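Local coordinates for guanine nucleotide exchange protein (Legionella pneumophila, PDB 1XSZ) that probably acts as a guanine nucleotide exchange factor for ADP-ribosylation factors, with a capping domain laid over the active site of its Sec7 domain, at residues 145-151 / 284-289; 41-45 / 73-77; 209-213 / 293-297; 113-117 / 134-139; 79-85 / 119-124. All blocks are in the same frame, centred on the assembly; numbering follows the deposited sequence. Where two conformers were deposited one is given.

Contacts 2, 4 and 5 lie inside the helical Sec7 range and form a continuous patch: contacts 2 and 5 share helix 69-80, contacts 4 and 5 share helix 106-123, and Ser115 meets Thr79 between the last two. Contact 4, the most buried of the five, has no polar bond between its two segments, whereas contacts 2 and 5 end in amide chemistry toward the surface. Contact 1 uses the C-terminal end of helix 131-149, whose earlier turns serve contact 4, and joins the Sec7 and capping ranges through a tryptophan and a water. Contact 3, internal to the capping domain, packs proline and leucine beside an ST turn, its segments sharing no hydrogen bond.

Contact 1 of 5, residues 145-151 / 284-289; sequences NTDLHNP and IFSKWL
Trp288 of the capping domain lies across the C-terminal end of helix 131-149, and its atoms meet several residues in turn. CB is 3.2 Å from ND2 of Asn150. CG sits against the CG of the same amide, whose plane is only 17° from that of the indole. On the five-membered ring, the Asn150 CA makes a CH-pi contact, 3.7 Å from the centroid and 8° off the normal. NE1 then reaches Pro151 CD at 3.5 Å, CZ2 and CH2 pack on His149 CB, and CE3 meets Thr146 OG1 at the ring edge, 3.6 Å away. The ring can reach over the helix end because its CG is anti to the backbone N (chi1 -172°). This is an interface between the Sec7 domain and the domain that caps its active site. Polar links flank the indole: Asn150 ND2 gives a weak, bent bond to Ile284 O at 2.8 Å, while its OD1 accepts from Ser152 N. Beside Thr146, one water donates to both Thr146 OG1 and Phe285 O, the latter at 2.9 Å. Thr146 CG2 also packs directly against Phe285 O, 3.4 Å away.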
# COMPACT_ATOMS: atom_id res chain seq x y z
N ASN A 145 -11.81 -14.87 -0.37
CA ASN A 145 -12.22 -14.46 -1.71
C ASN A 145 -11.24 -15.03 -2.75
O ASN A 145 -11.65 -15.58 -3.77
CB ASN A 145 -12.29 -12.93 -1.79
CG ASN A 145 -12.64 -12.42 -3.17
OD1 ASN A 145 -11.78 -11.86 -3.87
ND2 ASN A 145 -13.88 -12.62 -3.58
N THR A 146 -9.94 -14.91 -2.49
CA THR A 146 -8.95 -15.45 -3.41
C THR A 146 -9.01 -16.98 -3.41
O THR A 146 -8.98 -17.62 -4.46
CB THR A 146 -7.53 -15.02 -3.01
OG1 THR A 146 -7.36 -13.63 -3.26
CG2 THR A 146 -6.48 -15.81 -3.82
N ASP A 147 -9.11 -17.55 -2.22
CA ASP A 147 -9.16 -19.00 -2.09
C ASP A 147 -10.30 -19.63 -2.89
O ASP A 147 -10.10 -20.63 -3.58
CB ASP A 147 -9.27 -19.36 -0.61
CG ASP A 147 -9.05 -20.82 -0.34
OD1 ASP A 147 -10.04 -21.57 -0.22
OD2 ASP A 147 -7.87 -21.22 -0.25
N LEU A 148 -11.48 -19.02 -2.82
CA LEU A 148 -12.64 -19.56 -3.51
C LEU A 148 -12.76 -19.22 -4.98
O LEU A 148 -13.32 -20.00 -5.75
CB LEU A 148 -13.92 -19.09 -2.80
CG LEU A 148 -14.07 -19.51 -1.33
CD1 LEU A 148 -15.43 -19.07 -0.80
CD2 LEU A 148 -13.92 -21.03 -1.23
N HIS A 149 -12.21 -18.09 -5.39
CA HIS A 149 -12.35 -17.66 -6.77
C HIS A 149 -11.14 -17.75 -7.70
O HIS A 149 -11.25 -17.49 -8.89
CB HIS A 149 -12.96 -16.26 -6.78
CG HIS A 149 -14.29 -16.22 -6.09
ND1 HIS A 149 -15.35 -16.99 -6.50
CD2 HIS A 149 -14.71 -15.55 -4.99
CE1 HIS A 149 -16.37 -16.81 -5.67
NE2 HIS A 149 -16.01 -15.94 -4.75
N ASN A 150 -9.99 -18.12 -7.14
CA ASN A 150 -8.77 -18.30 -7.91
C ASN A 150 -8.88 -19.69 -8.56
O ASN A 150 -8.89 -20.70 -7.87
CB ASN A 150 -7.56 -18.25 -6.98
CG ASN A 150 -6.23 -18.38 -7.71
OD1 ASN A 150 -6.17 -18.92 -8.81
ND2 ASN A 150 -5.17 -17.90 -7.08
N PRO A 151 -8.96 -19.74 -9.90
CA PRO A 151 -9.07 -20.99 -10.66
C PRO A 151 -7.93 -21.97 -10.43
O PRO A 151 -8.10 -23.18 -10.58
CB PRO A 151 -9.12 -20.50 -12.11
CG PRO A 151 -9.80 -19.17 -11.99
CD PRO A 151 -9.09 -18.57 -10.79
N ILE A 284 0.88 -19.11 -5.40
CA ILE A 284 -0.37 -19.47 -6.06
C ILE A 284 -1.56 -18.57 -5.75
O ILE A 284 -2.45 -18.39 -6.58
CB ILE A 284 -0.73 -20.94 -5.76
CG1 ILE A 284 -1.82 -21.42 -6.72
CG2 ILE A 284 -1.17 -21.09 -4.32
CD1 ILE A 284 -2.09 -22.91 -6.65
N PHE A 285 -1.57 -17.98 -4.56
CA PHE A 285 -2.67 -17.11 -4.15
C PHE A 285 -2.51 -15.69 -4.69
O PHE A 285 -3.44 -15.12 -5.26
CB PHE A 285 -2.76 -17.07 -2.62
CG PHE A 285 -2.84 -18.43 -1.99
CD1 PHE A 285 -3.99 -19.20 -2.10
CD2 PHE A 285 -1.73 -18.96 -1.33
CE1 PHE A 285 -4.05 -20.49 -1.56
CE2 PHE A 285 -1.78 -20.24 -0.79
CZ PHE A 285 -2.94 -21.01 -0.90
N SER A 286 -1.32 -15.13 -4.53
CA SER A 286 -1.08 -13.76 -4.96
C SER A 286 -1.09 -13.55 -6.47
O SER A 286 -1.49 -12.49 -6.95
CB SER A 286 0.26 -13.26 -4.40
OG SER A 286 1.36 -13.91 -5.01
N LYS A 287 -0.65 -14.56 -7.22
CA LYS A 287 -0.60 -14.47 -8.68
C LYS A 287 -1.93 -14.12 -9.31
O LYS A 287 -1.98 -13.53 -10.39
CB LYS A 287 -0.11 -15.80 -9.27
CG LYS A 287 1.34 -16.13 -9.00
CD LYS A 287 1.75 -17.40 -9.74
CE LYS A 287 3.20 -17.76 -9.48
NZ LYS A 287 3.45 -18.12 -8.05
N TRP A 288 -3.02 -14.49 -8.64
CA TRP A 288 -4.36 -14.24 -9.15
C TRP A 288 -4.63 -12.75 -9.31
O TRP A 288 -5.35 -12.33 -10.23
CB TRP A 288 -5.38 -14.87 -8.19
CG TRP A 288 -6.79 -14.84 -8.68
CD1 TRP A 288 -7.25 -15.33 -9.87
CD2 TRP A 288 -7.93 -14.33 -7.99
NE1 TRP A 288 -8.61 -15.16 -9.96
CE2 TRP A 288 -9.05 -14.54 -8.81
CE3 TRP A 288 -8.11 -13.71 -6.74
CZ2 TRP A 288 -10.34 -14.16 -8.43
CZ3 TRP A 288 -9.39 -13.33 -6.36
CH2 TRP A 288 -10.49 -13.55 -7.21
N LEU A 289 -4.04 -11.95 -8.44
CA LEU A 289 -4.25 -10.51 -8.47
C LEU A 289 -3.01 -9.68 -8.75
O LEU A 289 -3.12 -8.54 -9.22
CB LEU A 289 -4.85 -10.05 -7.13
CG LEU A 289 -6.23 -10.61 -6.79
CD1 LEU A 289 -6.58 -10.28 -5.34
CD2 LEU A 289 -7.26 -10.03 -7.73
O HOH W 1 -4.65 -13.05 -3.66

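Contact 2 of 5, residues 41-45 / 73-77; sequences NEEIA and QVLKA
The axes of helices 41-45 and 73-77 approach to 8.0 Å and cross at -61°, with the CA atoms of Asn41 and Val74 only 4.8 Å apart. Farther along, small residues meet: Ala45 CB lies 3.9 Å from Ala77 CB, and Ala77 CB also rests against the CA of Glu42. Val74 packs beside them. Its CG1, anti to the backbone N (chi1 173°), is directed to Ile44 CG2 at 3.8 Å and to Ala45 CB, while its CG2 packs on Asn41 CB and on Asn41 OD1 at 3.7 Å. Ile44 and Val74 meet at about a right angle, and Tyr63 of helix 57-64 packs against both. These helices belong to the all-helical Sec7 domain, and Gln81, just beyond helix 69-80, adds a bond to Glu42 O. At the exposed margin, Asn41 ND2 lies 3.0 Å from Gln73 OE1, with an N-H...O angle of 125°. The bond is therefore weak, which implies that the pairing of the helices rests mainly on close apolar packing, with the amides contributing little directional hold.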
# COMPACT_ATOMS: atom_id res chain seq x y z
N ASN A 41 -8.91 18.02 8.09
CA ASN A 41 -8.97 16.59 7.81
C ASN A 41 -10.32 16.10 7.30
O ASN A 41 -10.38 15.30 6.37
CB ASN A 41 -8.54 15.78 9.03
CG ASN A 41 -7.11 16.10 9.46
OD1 ASN A 41 -6.27 16.42 8.62
ND2 ASN A 41 -6.84 16.00 10.75
N GLU A 42 -11.40 16.57 7.90
CA GLU A 42 -12.73 16.16 7.46
C GLU A 42 -13.04 16.77 6.10
O GLU A 42 -13.73 16.16 5.27
CB GLU A 42 -13.79 16.58 8.48
CG GLU A 42 -13.63 15.91 9.84
CD GLU A 42 -12.85 16.75 10.84
OE1 GLU A 42 -11.79 17.31 10.47
OE2 GLU A 42 -13.28 16.84 12.01
N GLU A 43 -12.51 17.96 5.85
CA GLU A 43 -12.74 18.64 4.58
C GLU A 43 -12.00 17.95 3.43
O GLU A 43 -12.52 17.84 2.33
CB GLU A 43 -12.30 20.11 4.69
CG GLU A 43 -12.93 20.99 3.62
CD GLU A 43 -14.44 21.09 3.75
OE1 GLU A 43 -15.11 21.32 2.73
OE2 GLU A 43 -14.96 20.95 4.88
N ILE A 44 -10.77 17.50 3.69
CA ILE A 44 -10.02 16.80 2.65
C ILE A 44 -10.76 15.51 2.30
O ILE A 44 -10.96 15.20 1.13
CB ILE A 44 -8.59 16.46 3.14
CG1 ILE A 44 -7.79 17.75 3.35
CG2 ILE A 44 -7.90 15.54 2.13
CD1 ILE A 44 -6.46 17.53 4.05
N ALA A 45 -11.19 14.78 3.32
CA ALA A 45 -11.92 13.53 3.10
C ALA A 45 -13.20 13.77 2.32
O ALA A 45 -13.52 13.02 1.40
CB ALA A 45 -12.23 12.87 4.44
N GLN A 73 -5.59 10.53 9.83
CA GLN A 73 -6.76 11.23 10.34
C GLN A 73 -7.75 11.44 9.20
O GLN A 73 -8.96 11.32 9.38
CB GLN A 73 -6.37 12.59 10.93
CG GLN A 73 -5.60 12.49 12.24
CD GLN A 73 -5.27 13.85 12.82
OE1 GLN A 73 -4.55 14.64 12.21
NE2 GLN A 73 -5.81 14.14 14.00
N VAL A 74 -7.23 11.76 8.01
CA VAL A 74 -8.11 11.97 6.87
C VAL A 74 -8.81 10.66 6.49
O VAL A 74 -9.99 10.66 6.15
CB VAL A 74 -7.32 12.52 5.65
CG1 VAL A 74 -8.23 12.57 4.42
CG2 VAL A 74 -6.80 13.92 5.97
N LEU A 75 -8.08 9.55 6.56
CA LEU A 75 -8.68 8.26 6.24
C LEU A 75 -9.81 7.93 7.22
O LEU A 75 -10.86 7.44 6.82
CB LEU A 75 -7.62 7.15 6.27
CG LEU A 75 -8.18 5.72 6.09
CD1 LEU A 75 -8.95 5.62 4.79
CD2 LEU A 75 -7.05 4.71 6.12
N LYS A 76 -9.59 8.21 8.50
CA LYS A 76 -10.61 7.92 9.49
C LYS A 76 -11.88 8.71 9.15
O LYS A 76 -12.99 8.17 9.23
CB LYS A 76 -10.12 8.29 10.89
CG LYS A 76 -10.99 7.70 12.00
CD LYS A 76 -10.40 7.95 13.38
CE LYS A 76 -11.22 7.25 14.45
NZ LYS A 76 -12.66 7.62 14.37
N ALA A 77 -11.72 9.97 8.77
CA ALA A 77 -12.87 10.79 8.41
C ALA A 77 -13.51 10.28 7.12
O ALA A 77 -14.73 10.19 7.02
CB ALA A 77 -12.44 12.25 8.24

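Contact 3 of 5, residues 209-213 / 293-297; sequences STTLN and QPRVI
A glutamine amide is laid against the backbone of Ser209 without bonding to it: Gln293 OE1 is 3.4 Å from Ser209 CA and equally near its N, yet the angle at that N is too poor for a hydrogen bond. The oxygen is instead hydrogen-bonded to Thr208 OG1, just before the segment, which also pairs with Pro294 O; the bond is consistent with a fixed amide position. CB, CG and CD of Gln293 run along the carbonyl group of Ser209, and the chain, extended beyond CG, ends with NE2 3.6 Å from Thr210 CG2. The turn itself is an ST turn, in which Ser209 OG accepts from Thr211 N at 3.1 Å with a 152° angle and more weakly from Leu212 N. It links strand 204-208 to helix 216-224 in the capping domain, next to the antiparallel sheet partner 295-300. Pro294 packs against the turn, placing its CD 3.5 Å from Ser209 O and its CG 4.0 Å from Leu212 CB. Leu212 holds its CG anti to the backbone N (chi1 -180°), and CD2 consequently extends over the start of the strand, touching Pro294 O and then Val296 CG2 at 4.1 Å. Leu212 and Val296 cross at about a right angle. Phe218 of helix 216-224 contacts Leu212, Pro294 and Val296.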
# COMPACT_ATOMS: atom_id res chain seq x y z
N SER A 209 10.25 -8.43 -13.22
CA SER A 209 10.44 -9.11 -14.49
C SER A 209 10.50 -10.60 -14.28
O SER A 209 10.55 -11.09 -13.15
CB SER A 209 11.74 -8.66 -15.16
OG SER A 209 12.84 -9.33 -14.58
N THR A 210 10.51 -11.33 -15.39
CA THR A 210 10.56 -12.78 -15.38
C THR A 210 11.98 -13.29 -15.11
O THR A 210 12.19 -14.49 -14.97
CB THR A 210 10.09 -13.36 -16.72
OG1 THR A 210 10.83 -12.74 -17.78
CG2 THR A 210 8.61 -13.08 -16.93
N THR A 211 12.94 -12.37 -15.04
CA THR A 211 14.33 -12.74 -14.79
C THR A 211 14.94 -12.08 -13.55
O THR A 211 16.10 -12.31 -13.22
CB THR A 211 15.23 -12.40 -16.00
OG1 THR A 211 15.05 -11.03 -16.37
CG2 THR A 211 14.87 -13.29 -17.19
N LEU A 212 14.15 -11.26 -12.86
CA LEU A 212 14.62 -10.57 -11.66
C LEU A 212 15.09 -11.53 -10.57
O LEU A 212 16.01 -11.22 -9.81
CB LEU A 212 13.52 -9.66 -11.10
CG LEU A 212 13.85 -8.84 -9.84
CD1 LEU A 212 15.04 -7.94 -10.10
CD2 LEU A 212 12.63 -8.02 -9.45
N ASN A 213 14.47 -12.71 -10.49
CA ASN A 213 14.86 -13.67 -9.46
C ASN A 213 16.28 -14.21 -9.66
O ASN A 213 16.85 -14.79 -8.74
CB ASN A 213 13.87 -14.84 -9.40
CG ASN A 213 13.69 -15.52 -10.74
OD1 ASN A 213 14.66 -15.78 -11.45
ND2 ASN A 213 12.45 -15.84 -11.08
N GLN A 293 5.28 -12.40 -11.38
CA GLN A 293 6.65 -11.90 -11.25
C GLN A 293 6.99 -11.31 -9.89
O GLN A 293 6.14 -10.73 -9.23
CB GLN A 293 6.91 -10.82 -12.29
CG GLN A 293 6.70 -11.24 -13.73
CD GLN A 293 6.75 -10.08 -14.70
OE1 GLN A 293 7.03 -8.93 -14.33
NE2 GLN A 293 6.48 -10.37 -15.96
N PRO A 294 8.24 -11.48 -9.46
CA PRO A 294 8.64 -10.90 -8.17
C PRO A 294 8.69 -9.39 -8.40
O PRO A 294 8.79 -8.93 -9.55
CB PRO A 294 10.03 -11.50 -7.94
CG PRO A 294 10.54 -11.72 -9.33
CD PRO A 294 9.33 -12.28 -10.04
N ARG A 295 8.64 -8.62 -7.32
CA ARG A 295 8.68 -7.17 -7.43
C ARG A 295 9.52 -6.58 -6.32
O ARG A 295 9.56 -7.11 -5.21
CB ARG A 295 7.27 -6.58 -7.29
CG ARG A 295 6.22 -7.14 -8.21
CD ARG A 295 4.84 -6.93 -7.61
NE ARG A 295 4.52 -5.51 -7.41
CZ ARG A 295 3.63 -5.07 -6.53
NH1 ARG A 295 2.97 -5.92 -5.76
NH2 ARG A 295 3.37 -3.77 -6.45
N VAL A 296 10.19 -5.48 -6.63
CA VAL A 296 10.96 -4.74 -5.64
C VAL A 296 10.51 -3.30 -5.84
O VAL A 296 10.55 -2.77 -6.95
CB VAL A 296 12.48 -4.85 -5.86
CG1 VAL A 296 13.21 -3.95 -4.87
CG2 VAL A 296 12.93 -6.31 -5.69
N ILE A 297 10.04 -2.67 -4.77
CA ILE A 297 9.58 -1.28 -4.82
C ILE A 297 10.47 -0.47 -3.90
O ILE A 297 10.56 -0.75 -2.70
CB ILE A 297 8.10 -1.16 -4.37
CG1 ILE A 297 7.20 -1.99 -5.30
CG2 ILE A 297 7.67 0.30 -4.40
CD1 ILE A 297 5.74 -2.03 -4.89

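Contact 4 of 5, residues 113-117 / 134-139; sequences VQSFS and AYLLAF
Two helices of the Sec7 domain, 106-123 and 131-149, pack here with their short segments at 127° and their axes 8.7 Å apart at closest approach. Small side chains line the crossing: Ala134 CB is 3.4 Å from Ser117 O, and Ser117 CB is 3.4 Å from Tyr135 N. In one of its two conformers Ser117 turns its hydroxyl back onto its own helix, with OG between the backbone N and the carbonyl carbon (chi1 64°), and donates to Gln114 O at 2.7 Å. In that conformer OG also touches Tyr135 CB, beside the packing of Ser117 CB on the tyrosine backbone. One turn along, Val113 CG1 reaches Ala138 CB at 3.7 Å and Tyr135 CD1 at 4.0 Å, its side chain crossing the tyrosine at about a right angle. In this all-helical bundle the contact joins consecutive long helices, and Phe89 and Leu93 of helix 89-98 extend the hydrophobic core around Ala138. Tyr135 spans the boundary of that core. Its CE1 packs 3.5 Å from Gln114 CG, whose amide plane is turned 69° from the phenol ring, while Phe139 CD2 lies over one ring face, displaced toward the rim. The phenol OH hydrogen-bonds Asp110 of helix 106-123 and also Trp253 and Lys251 of the capping domain, connecting this helix pair to the cap.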
# COMPACT_ATOMS: atom_id res chain seq x y z
N VAL A 113 -7.78 -1.70 5.14
CA VAL A 113 -8.60 -2.74 5.76
C VAL A 113 -8.84 -2.44 7.25
O VAL A 113 -9.94 -2.66 7.76
CB VAL A 113 -7.94 -4.14 5.57
CG1 VAL A 113 -8.73 -5.21 6.33
CG2 VAL A 113 -7.89 -4.48 4.09
N GLN A 114 -7.82 -1.93 7.93
CA GLN A 114 -7.96 -1.59 9.34
C GLN A 114 -8.96 -0.45 9.53
O GLN A 114 -9.70 -0.41 10.52
CB GLN A 114 -6.61 -1.19 9.93
CG GLN A 114 -5.64 -2.34 10.10
CD GLN A 114 -4.27 -1.89 10.57
OE1 GLN A 114 -4.15 -1.19 11.58
NE2 GLN A 114 -3.24 -2.28 9.85
N SER A 115 -8.99 0.49 8.59
CA SER A 115 -9.92 1.61 8.68
C SER A 115 -11.35 1.08 8.57
O SER A 115 -12.24 1.47 9.35
CB SER A 115 -9.65 2.61 7.56
OG SER A 115 -10.51 3.73 7.67
N PHE A 116 -11.59 0.21 7.61
CA PHE A 116 -12.91 -0.37 7.44
C PHE A 116 -13.35 -1.13 8.69
O PHE A 116 -14.46 -0.95 9.18
CB PHE A 116 -12.95 -1.35 6.27
CG PHE A 116 -14.16 -2.22 6.27
CD1 PHE A 116 -15.39 -1.73 5.82
CD2 PHE A 116 -14.11 -3.51 6.80
CE1 PHE A 116 -16.54 -2.51 5.91
CE2 PHE A 116 -15.26 -4.29 6.88
CZ PHE A 116 -16.47 -3.79 6.44
N SER A 117 -12.47 -1.98 9.21
CA SER A 117 -12.78 -2.78 10.39
C SER A 117 -13.19 -1.91 11.57
O SER A 117 -14.12 -2.24 12.30
CB SER A 117 -11.59 -3.67 10.77
OG SER A 117 -10.47 -2.90 11.15
N ALA A 134 -13.17 -7.44 14.01
CA ALA A 134 -13.65 -7.05 12.69
C ALA A 134 -12.50 -7.12 11.69
O ALA A 134 -12.70 -7.51 10.55
CB ALA A 134 -14.23 -5.64 12.74
N TYR A 135 -11.31 -6.74 12.14
CA TYR A 135 -10.12 -6.77 11.29
C TYR A 135 -9.81 -8.22 10.90
O TYR A 135 -9.54 -8.51 9.73
CB TYR A 135 -8.93 -6.15 12.03
CG TYR A 135 -7.60 -6.27 11.31
CD1 TYR A 135 -7.37 -5.63 10.10
CD2 TYR A 135 -6.58 -7.04 11.86
CE1 TYR A 135 -6.13 -5.74 9.45
CE2 TYR A 135 -5.34 -7.16 11.23
CZ TYR A 135 -5.13 -6.50 10.03
OH TYR A 135 -3.90 -6.62 9.42
N LEU A 136 -9.83 -9.12 11.87
CA LEU A 136 -9.58 -10.53 11.59
C LEU A 136 -10.58 -11.03 10.55
O LEU A 136 -10.21 -11.69 9.57
CB LEU A 136 -9.69 -11.37 12.86
CG LEU A 136 -9.65 -12.89 12.65
CD1 LEU A 136 -8.29 -13.30 12.11
CD2 LEU A 136 -9.93 -13.60 13.97
N LEU A 137 -11.86 -10.73 10.76
CA LEU A 137 -12.90 -11.16 9.84
C LEU A 137 -12.66 -10.58 8.44
O LEU A 137 -12.82 -11.28 7.44
CB LEU A 137 -14.27 -10.71 10.34
CG LEU A 137 -15.47 -11.56 9.94
CD1 LEU A 137 -15.35 -12.96 10.53
CD2 LEU A 137 -16.73 -10.88 10.44
N ALA A 138 -12.27 -9.31 8.39
CA ALA A 138 -12.02 -8.65 7.12
C ALA A 138 -10.88 -9.28 6.33
O ALA A 138 -11.07 -9.61 5.16
CB ALA A 138 -11.74 -7.16 7.35
N PHE A 139 -9.71 -9.47 6.95
CA PHE A 139 -8.63 -10.04 6.17
C PHE A 139 -8.84 -11.53 5.89
O PHE A 139 -8.40 -12.03 4.86
CB PHE A 139 -7.24 -9.68 6.77
CG PHE A 139 -6.81 -10.49 7.96
CD1 PHE A 139 -6.44 -11.82 7.83
CD2 PHE A 139 -6.64 -9.86 9.20
CE1 PHE A 139 -5.91 -12.53 8.92
CE2 PHE A 139 -6.11 -10.56 10.29
CZ PHE A 139 -5.74 -11.90 10.14

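Contact 5 of 5, residues 79-85 / 119-124; sequences TSQMNFN and AYFQQN
Tight packing occurs where helix 69-80 of the Sec7 domain meets the last turns of helix 106-123: Thr79 CG2 presses on Ala119 CB at 3.4 Å, closer than usual for two carbons. The methyl points away from the backbone N of Thr79, beside the carbonyl carbon, while OG1 bonds to Ser115. Phe84 closes the same side more gently, its CE2 4.3 Å from Ala119 CB, and its ring meets Phe116 edge-to-face in the buried interior. Between core and surface, Gln123 uses both ends of its amide to hold the chain leaving helix 69-80. OE1 accepts from Phe84 N at 2.9 Å and 159°, with the donor tilted from the carbonyl plane; NE2 donates to Met82 O at 3.2 Å, nearly along the C=O axis. An extended chain beyond CG carries the amide to these two backbone groups, and the paired bonds restrict its rotation. The amide plane stands 31° from the Phe84 ring, whose CD2 lies 3.8 Å from NE2. Farther out the contact becomes loose. Asn124 ND2 remains 4.1 Å from Phe84 O and bonds only weakly to Tyr120 O of its own helix. At the solvent side, a water bridges the two segments, accepting from Asn85 ND2 at 3.0 Å and donating to Gln123 O at 2.7 Å.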
# COMPACT_ATOMS: atom_id res chain seq x y z
N THR A 79 -13.56 7.24 5.85
CA THR A 79 -14.33 6.03 6.08
C THR A 79 -15.57 6.28 6.94
O THR A 79 -16.61 5.66 6.74
CB THR A 79 -13.44 4.95 6.71
OG1 THR A 79 -12.32 4.71 5.84
CG2 THR A 79 -14.21 3.66 6.90
N SER A 80 -15.45 7.21 7.89
CA SER A 80 -16.57 7.54 8.76
C SER A 80 -17.71 8.19 7.98
O SER A 80 -18.87 8.12 8.37
CB SER A 80 -16.11 8.49 9.87
OG SER A 80 -15.17 7.85 10.72
N GLN A 81 -17.36 8.82 6.86
CA GLN A 81 -18.35 9.49 6.02
C GLN A 81 -19.12 8.51 5.13
O GLN A 81 -20.03 8.91 4.41
CB GLN A 81 -17.66 10.56 5.17
CG GLN A 81 -17.14 11.73 6.01
CD GLN A 81 -16.15 12.61 5.27
OE1 GLN A 81 -15.78 12.33 4.13
NE2 GLN A 81 -15.70 13.67 5.93
N MET A 82 -18.74 7.24 5.19
CA MET A 82 -19.42 6.20 4.42
C MET A 82 -20.50 5.58 5.30
O MET A 82 -20.32 5.45 6.51
CB MET A 82 -18.42 5.12 3.99
CG MET A 82 -17.36 5.64 3.03
SD MET A 82 -16.14 4.39 2.57
CE MET A 82 -17.07 3.41 1.41
N ASN A 83 -21.62 5.21 4.69
CA ASN A 83 -22.74 4.63 5.43
C ASN A 83 -22.79 3.11 5.28
O ASN A 83 -23.21 2.60 4.24
CB ASN A 83 -24.06 5.23 4.94
CG ASN A 83 -25.26 4.72 5.72
OD1 ASN A 83 -26.41 4.91 5.31
ND2 ASN A 83 -25.01 4.09 6.86
N PHE A 84 -22.39 2.39 6.33
CA PHE A 84 -22.41 0.94 6.32
C PHE A 84 -23.65 0.39 7.02
O PHE A 84 -23.89 -0.81 7.03
CB PHE A 84 -21.15 0.38 6.99
CG PHE A 84 -19.89 0.73 6.26
CD1 PHE A 84 -19.67 0.28 4.96
CD2 PHE A 84 -18.93 1.54 6.86
CE1 PHE A 84 -18.52 0.63 4.26
CE2 PHE A 84 -17.78 1.90 6.17
CZ PHE A 84 -17.57 1.44 4.87
N ASN A 85 -24.43 1.28 7.62
CA ASN A 85 -25.64 0.86 8.31
C ASN A 85 -26.65 0.30 7.32
O ASN A 85 -27.05 0.97 6.36
CB ASN A 85 -26.25 2.04 9.08
CG ASN A 85 -27.54 1.66 9.78
OD1 ASN A 85 -28.59 1.52 9.15
ND2 ASN A 85 -27.47 1.49 11.10
N ALA A 119 -14.43 1.23 11.45
CA ALA A 119 -15.68 1.90 11.14
C ALA A 119 -16.86 0.94 11.17
O ALA A 119 -17.96 1.31 11.61
CB ALA A 119 -15.60 2.58 9.78
N TYR A 120 -16.65 -0.28 10.70
CA TYR A 120 -17.71 -1.28 10.69
C TYR A 120 -18.16 -1.51 12.12
O TYR A 120 -19.36 -1.51 12.41
CB TYR A 120 -17.22 -2.61 10.11
CG TYR A 120 -18.29 -3.68 10.18
CD1 TYR A 120 -19.37 -3.66 9.31
CD2 TYR A 120 -18.25 -4.67 11.16
CE1 TYR A 120 -20.41 -4.59 9.42
CE2 TYR A 120 -19.29 -5.61 11.28
CZ TYR A 120 -20.36 -5.55 10.41
OH TYR A 120 -21.39 -6.45 10.52
N PHE A 121 -17.19 -1.72 13.00
CA PHE A 121 -17.47 -1.96 14.41
C PHE A 121 -18.20 -0.78 15.03
O PHE A 121 -19.18 -0.96 15.76
CB PHE A 121 -16.16 -2.23 15.16
CG PHE A 121 -16.34 -2.37 16.65
CD1 PHE A 121 -17.16 -3.36 17.18
CD2 PHE A 121 -15.69 -1.50 17.52
CE1 PHE A 121 -17.32 -3.48 18.56
CE2 PHE A 121 -15.85 -1.61 18.90
CZ PHE A 121 -16.67 -2.61 19.42
N GLN A 122 -17.72 0.43 14.75
CA GLN A 122 -18.32 1.64 15.30
C GLN A 122 -19.79 1.75 14.88
O GLN A 122 -20.64 2.16 15.68
CB GLN A 122 -17.54 2.87 14.83
CG GLN A 122 -17.93 4.18 15.51
CD GLN A 122 -19.31 4.67 15.13
OE1 GLN A 122 -19.61 4.86 13.95
NE2 GLN A 122 -20.16 4.87 16.13
N GLN A 123 -20.09 1.38 13.64
CA GLN A 123 -21.45 1.46 13.12
C GLN A 123 -22.27 0.19 13.35
O GLN A 123 -23.49 0.20 13.17
CB GLN A 123 -21.42 1.80 11.62
CG GLN A 123 -20.99 3.24 11.33
CD GLN A 123 -20.90 3.56 9.84
OE1 GLN A 123 -21.83 3.30 9.07
NE2 GLN A 123 -19.78 4.15 9.43
N ASN A 124 -21.61 -0.90 13.74
CA ASN A 124 -22.29 -2.18 13.99
C ASN A 124 -21.72 -2.90 15.21
O ASN A 124 -21.23 -4.03 15.10
CB ASN A 124 -22.17 -3.08 12.75
CG ASN A 124 -22.90 -2.52 11.55
OD1 ASN A 124 -24.13 -2.48 11.51
ND2 ASN A 124 -22.13 -2.08 10.55
O HOH W 2 -25.02 2.33 12.62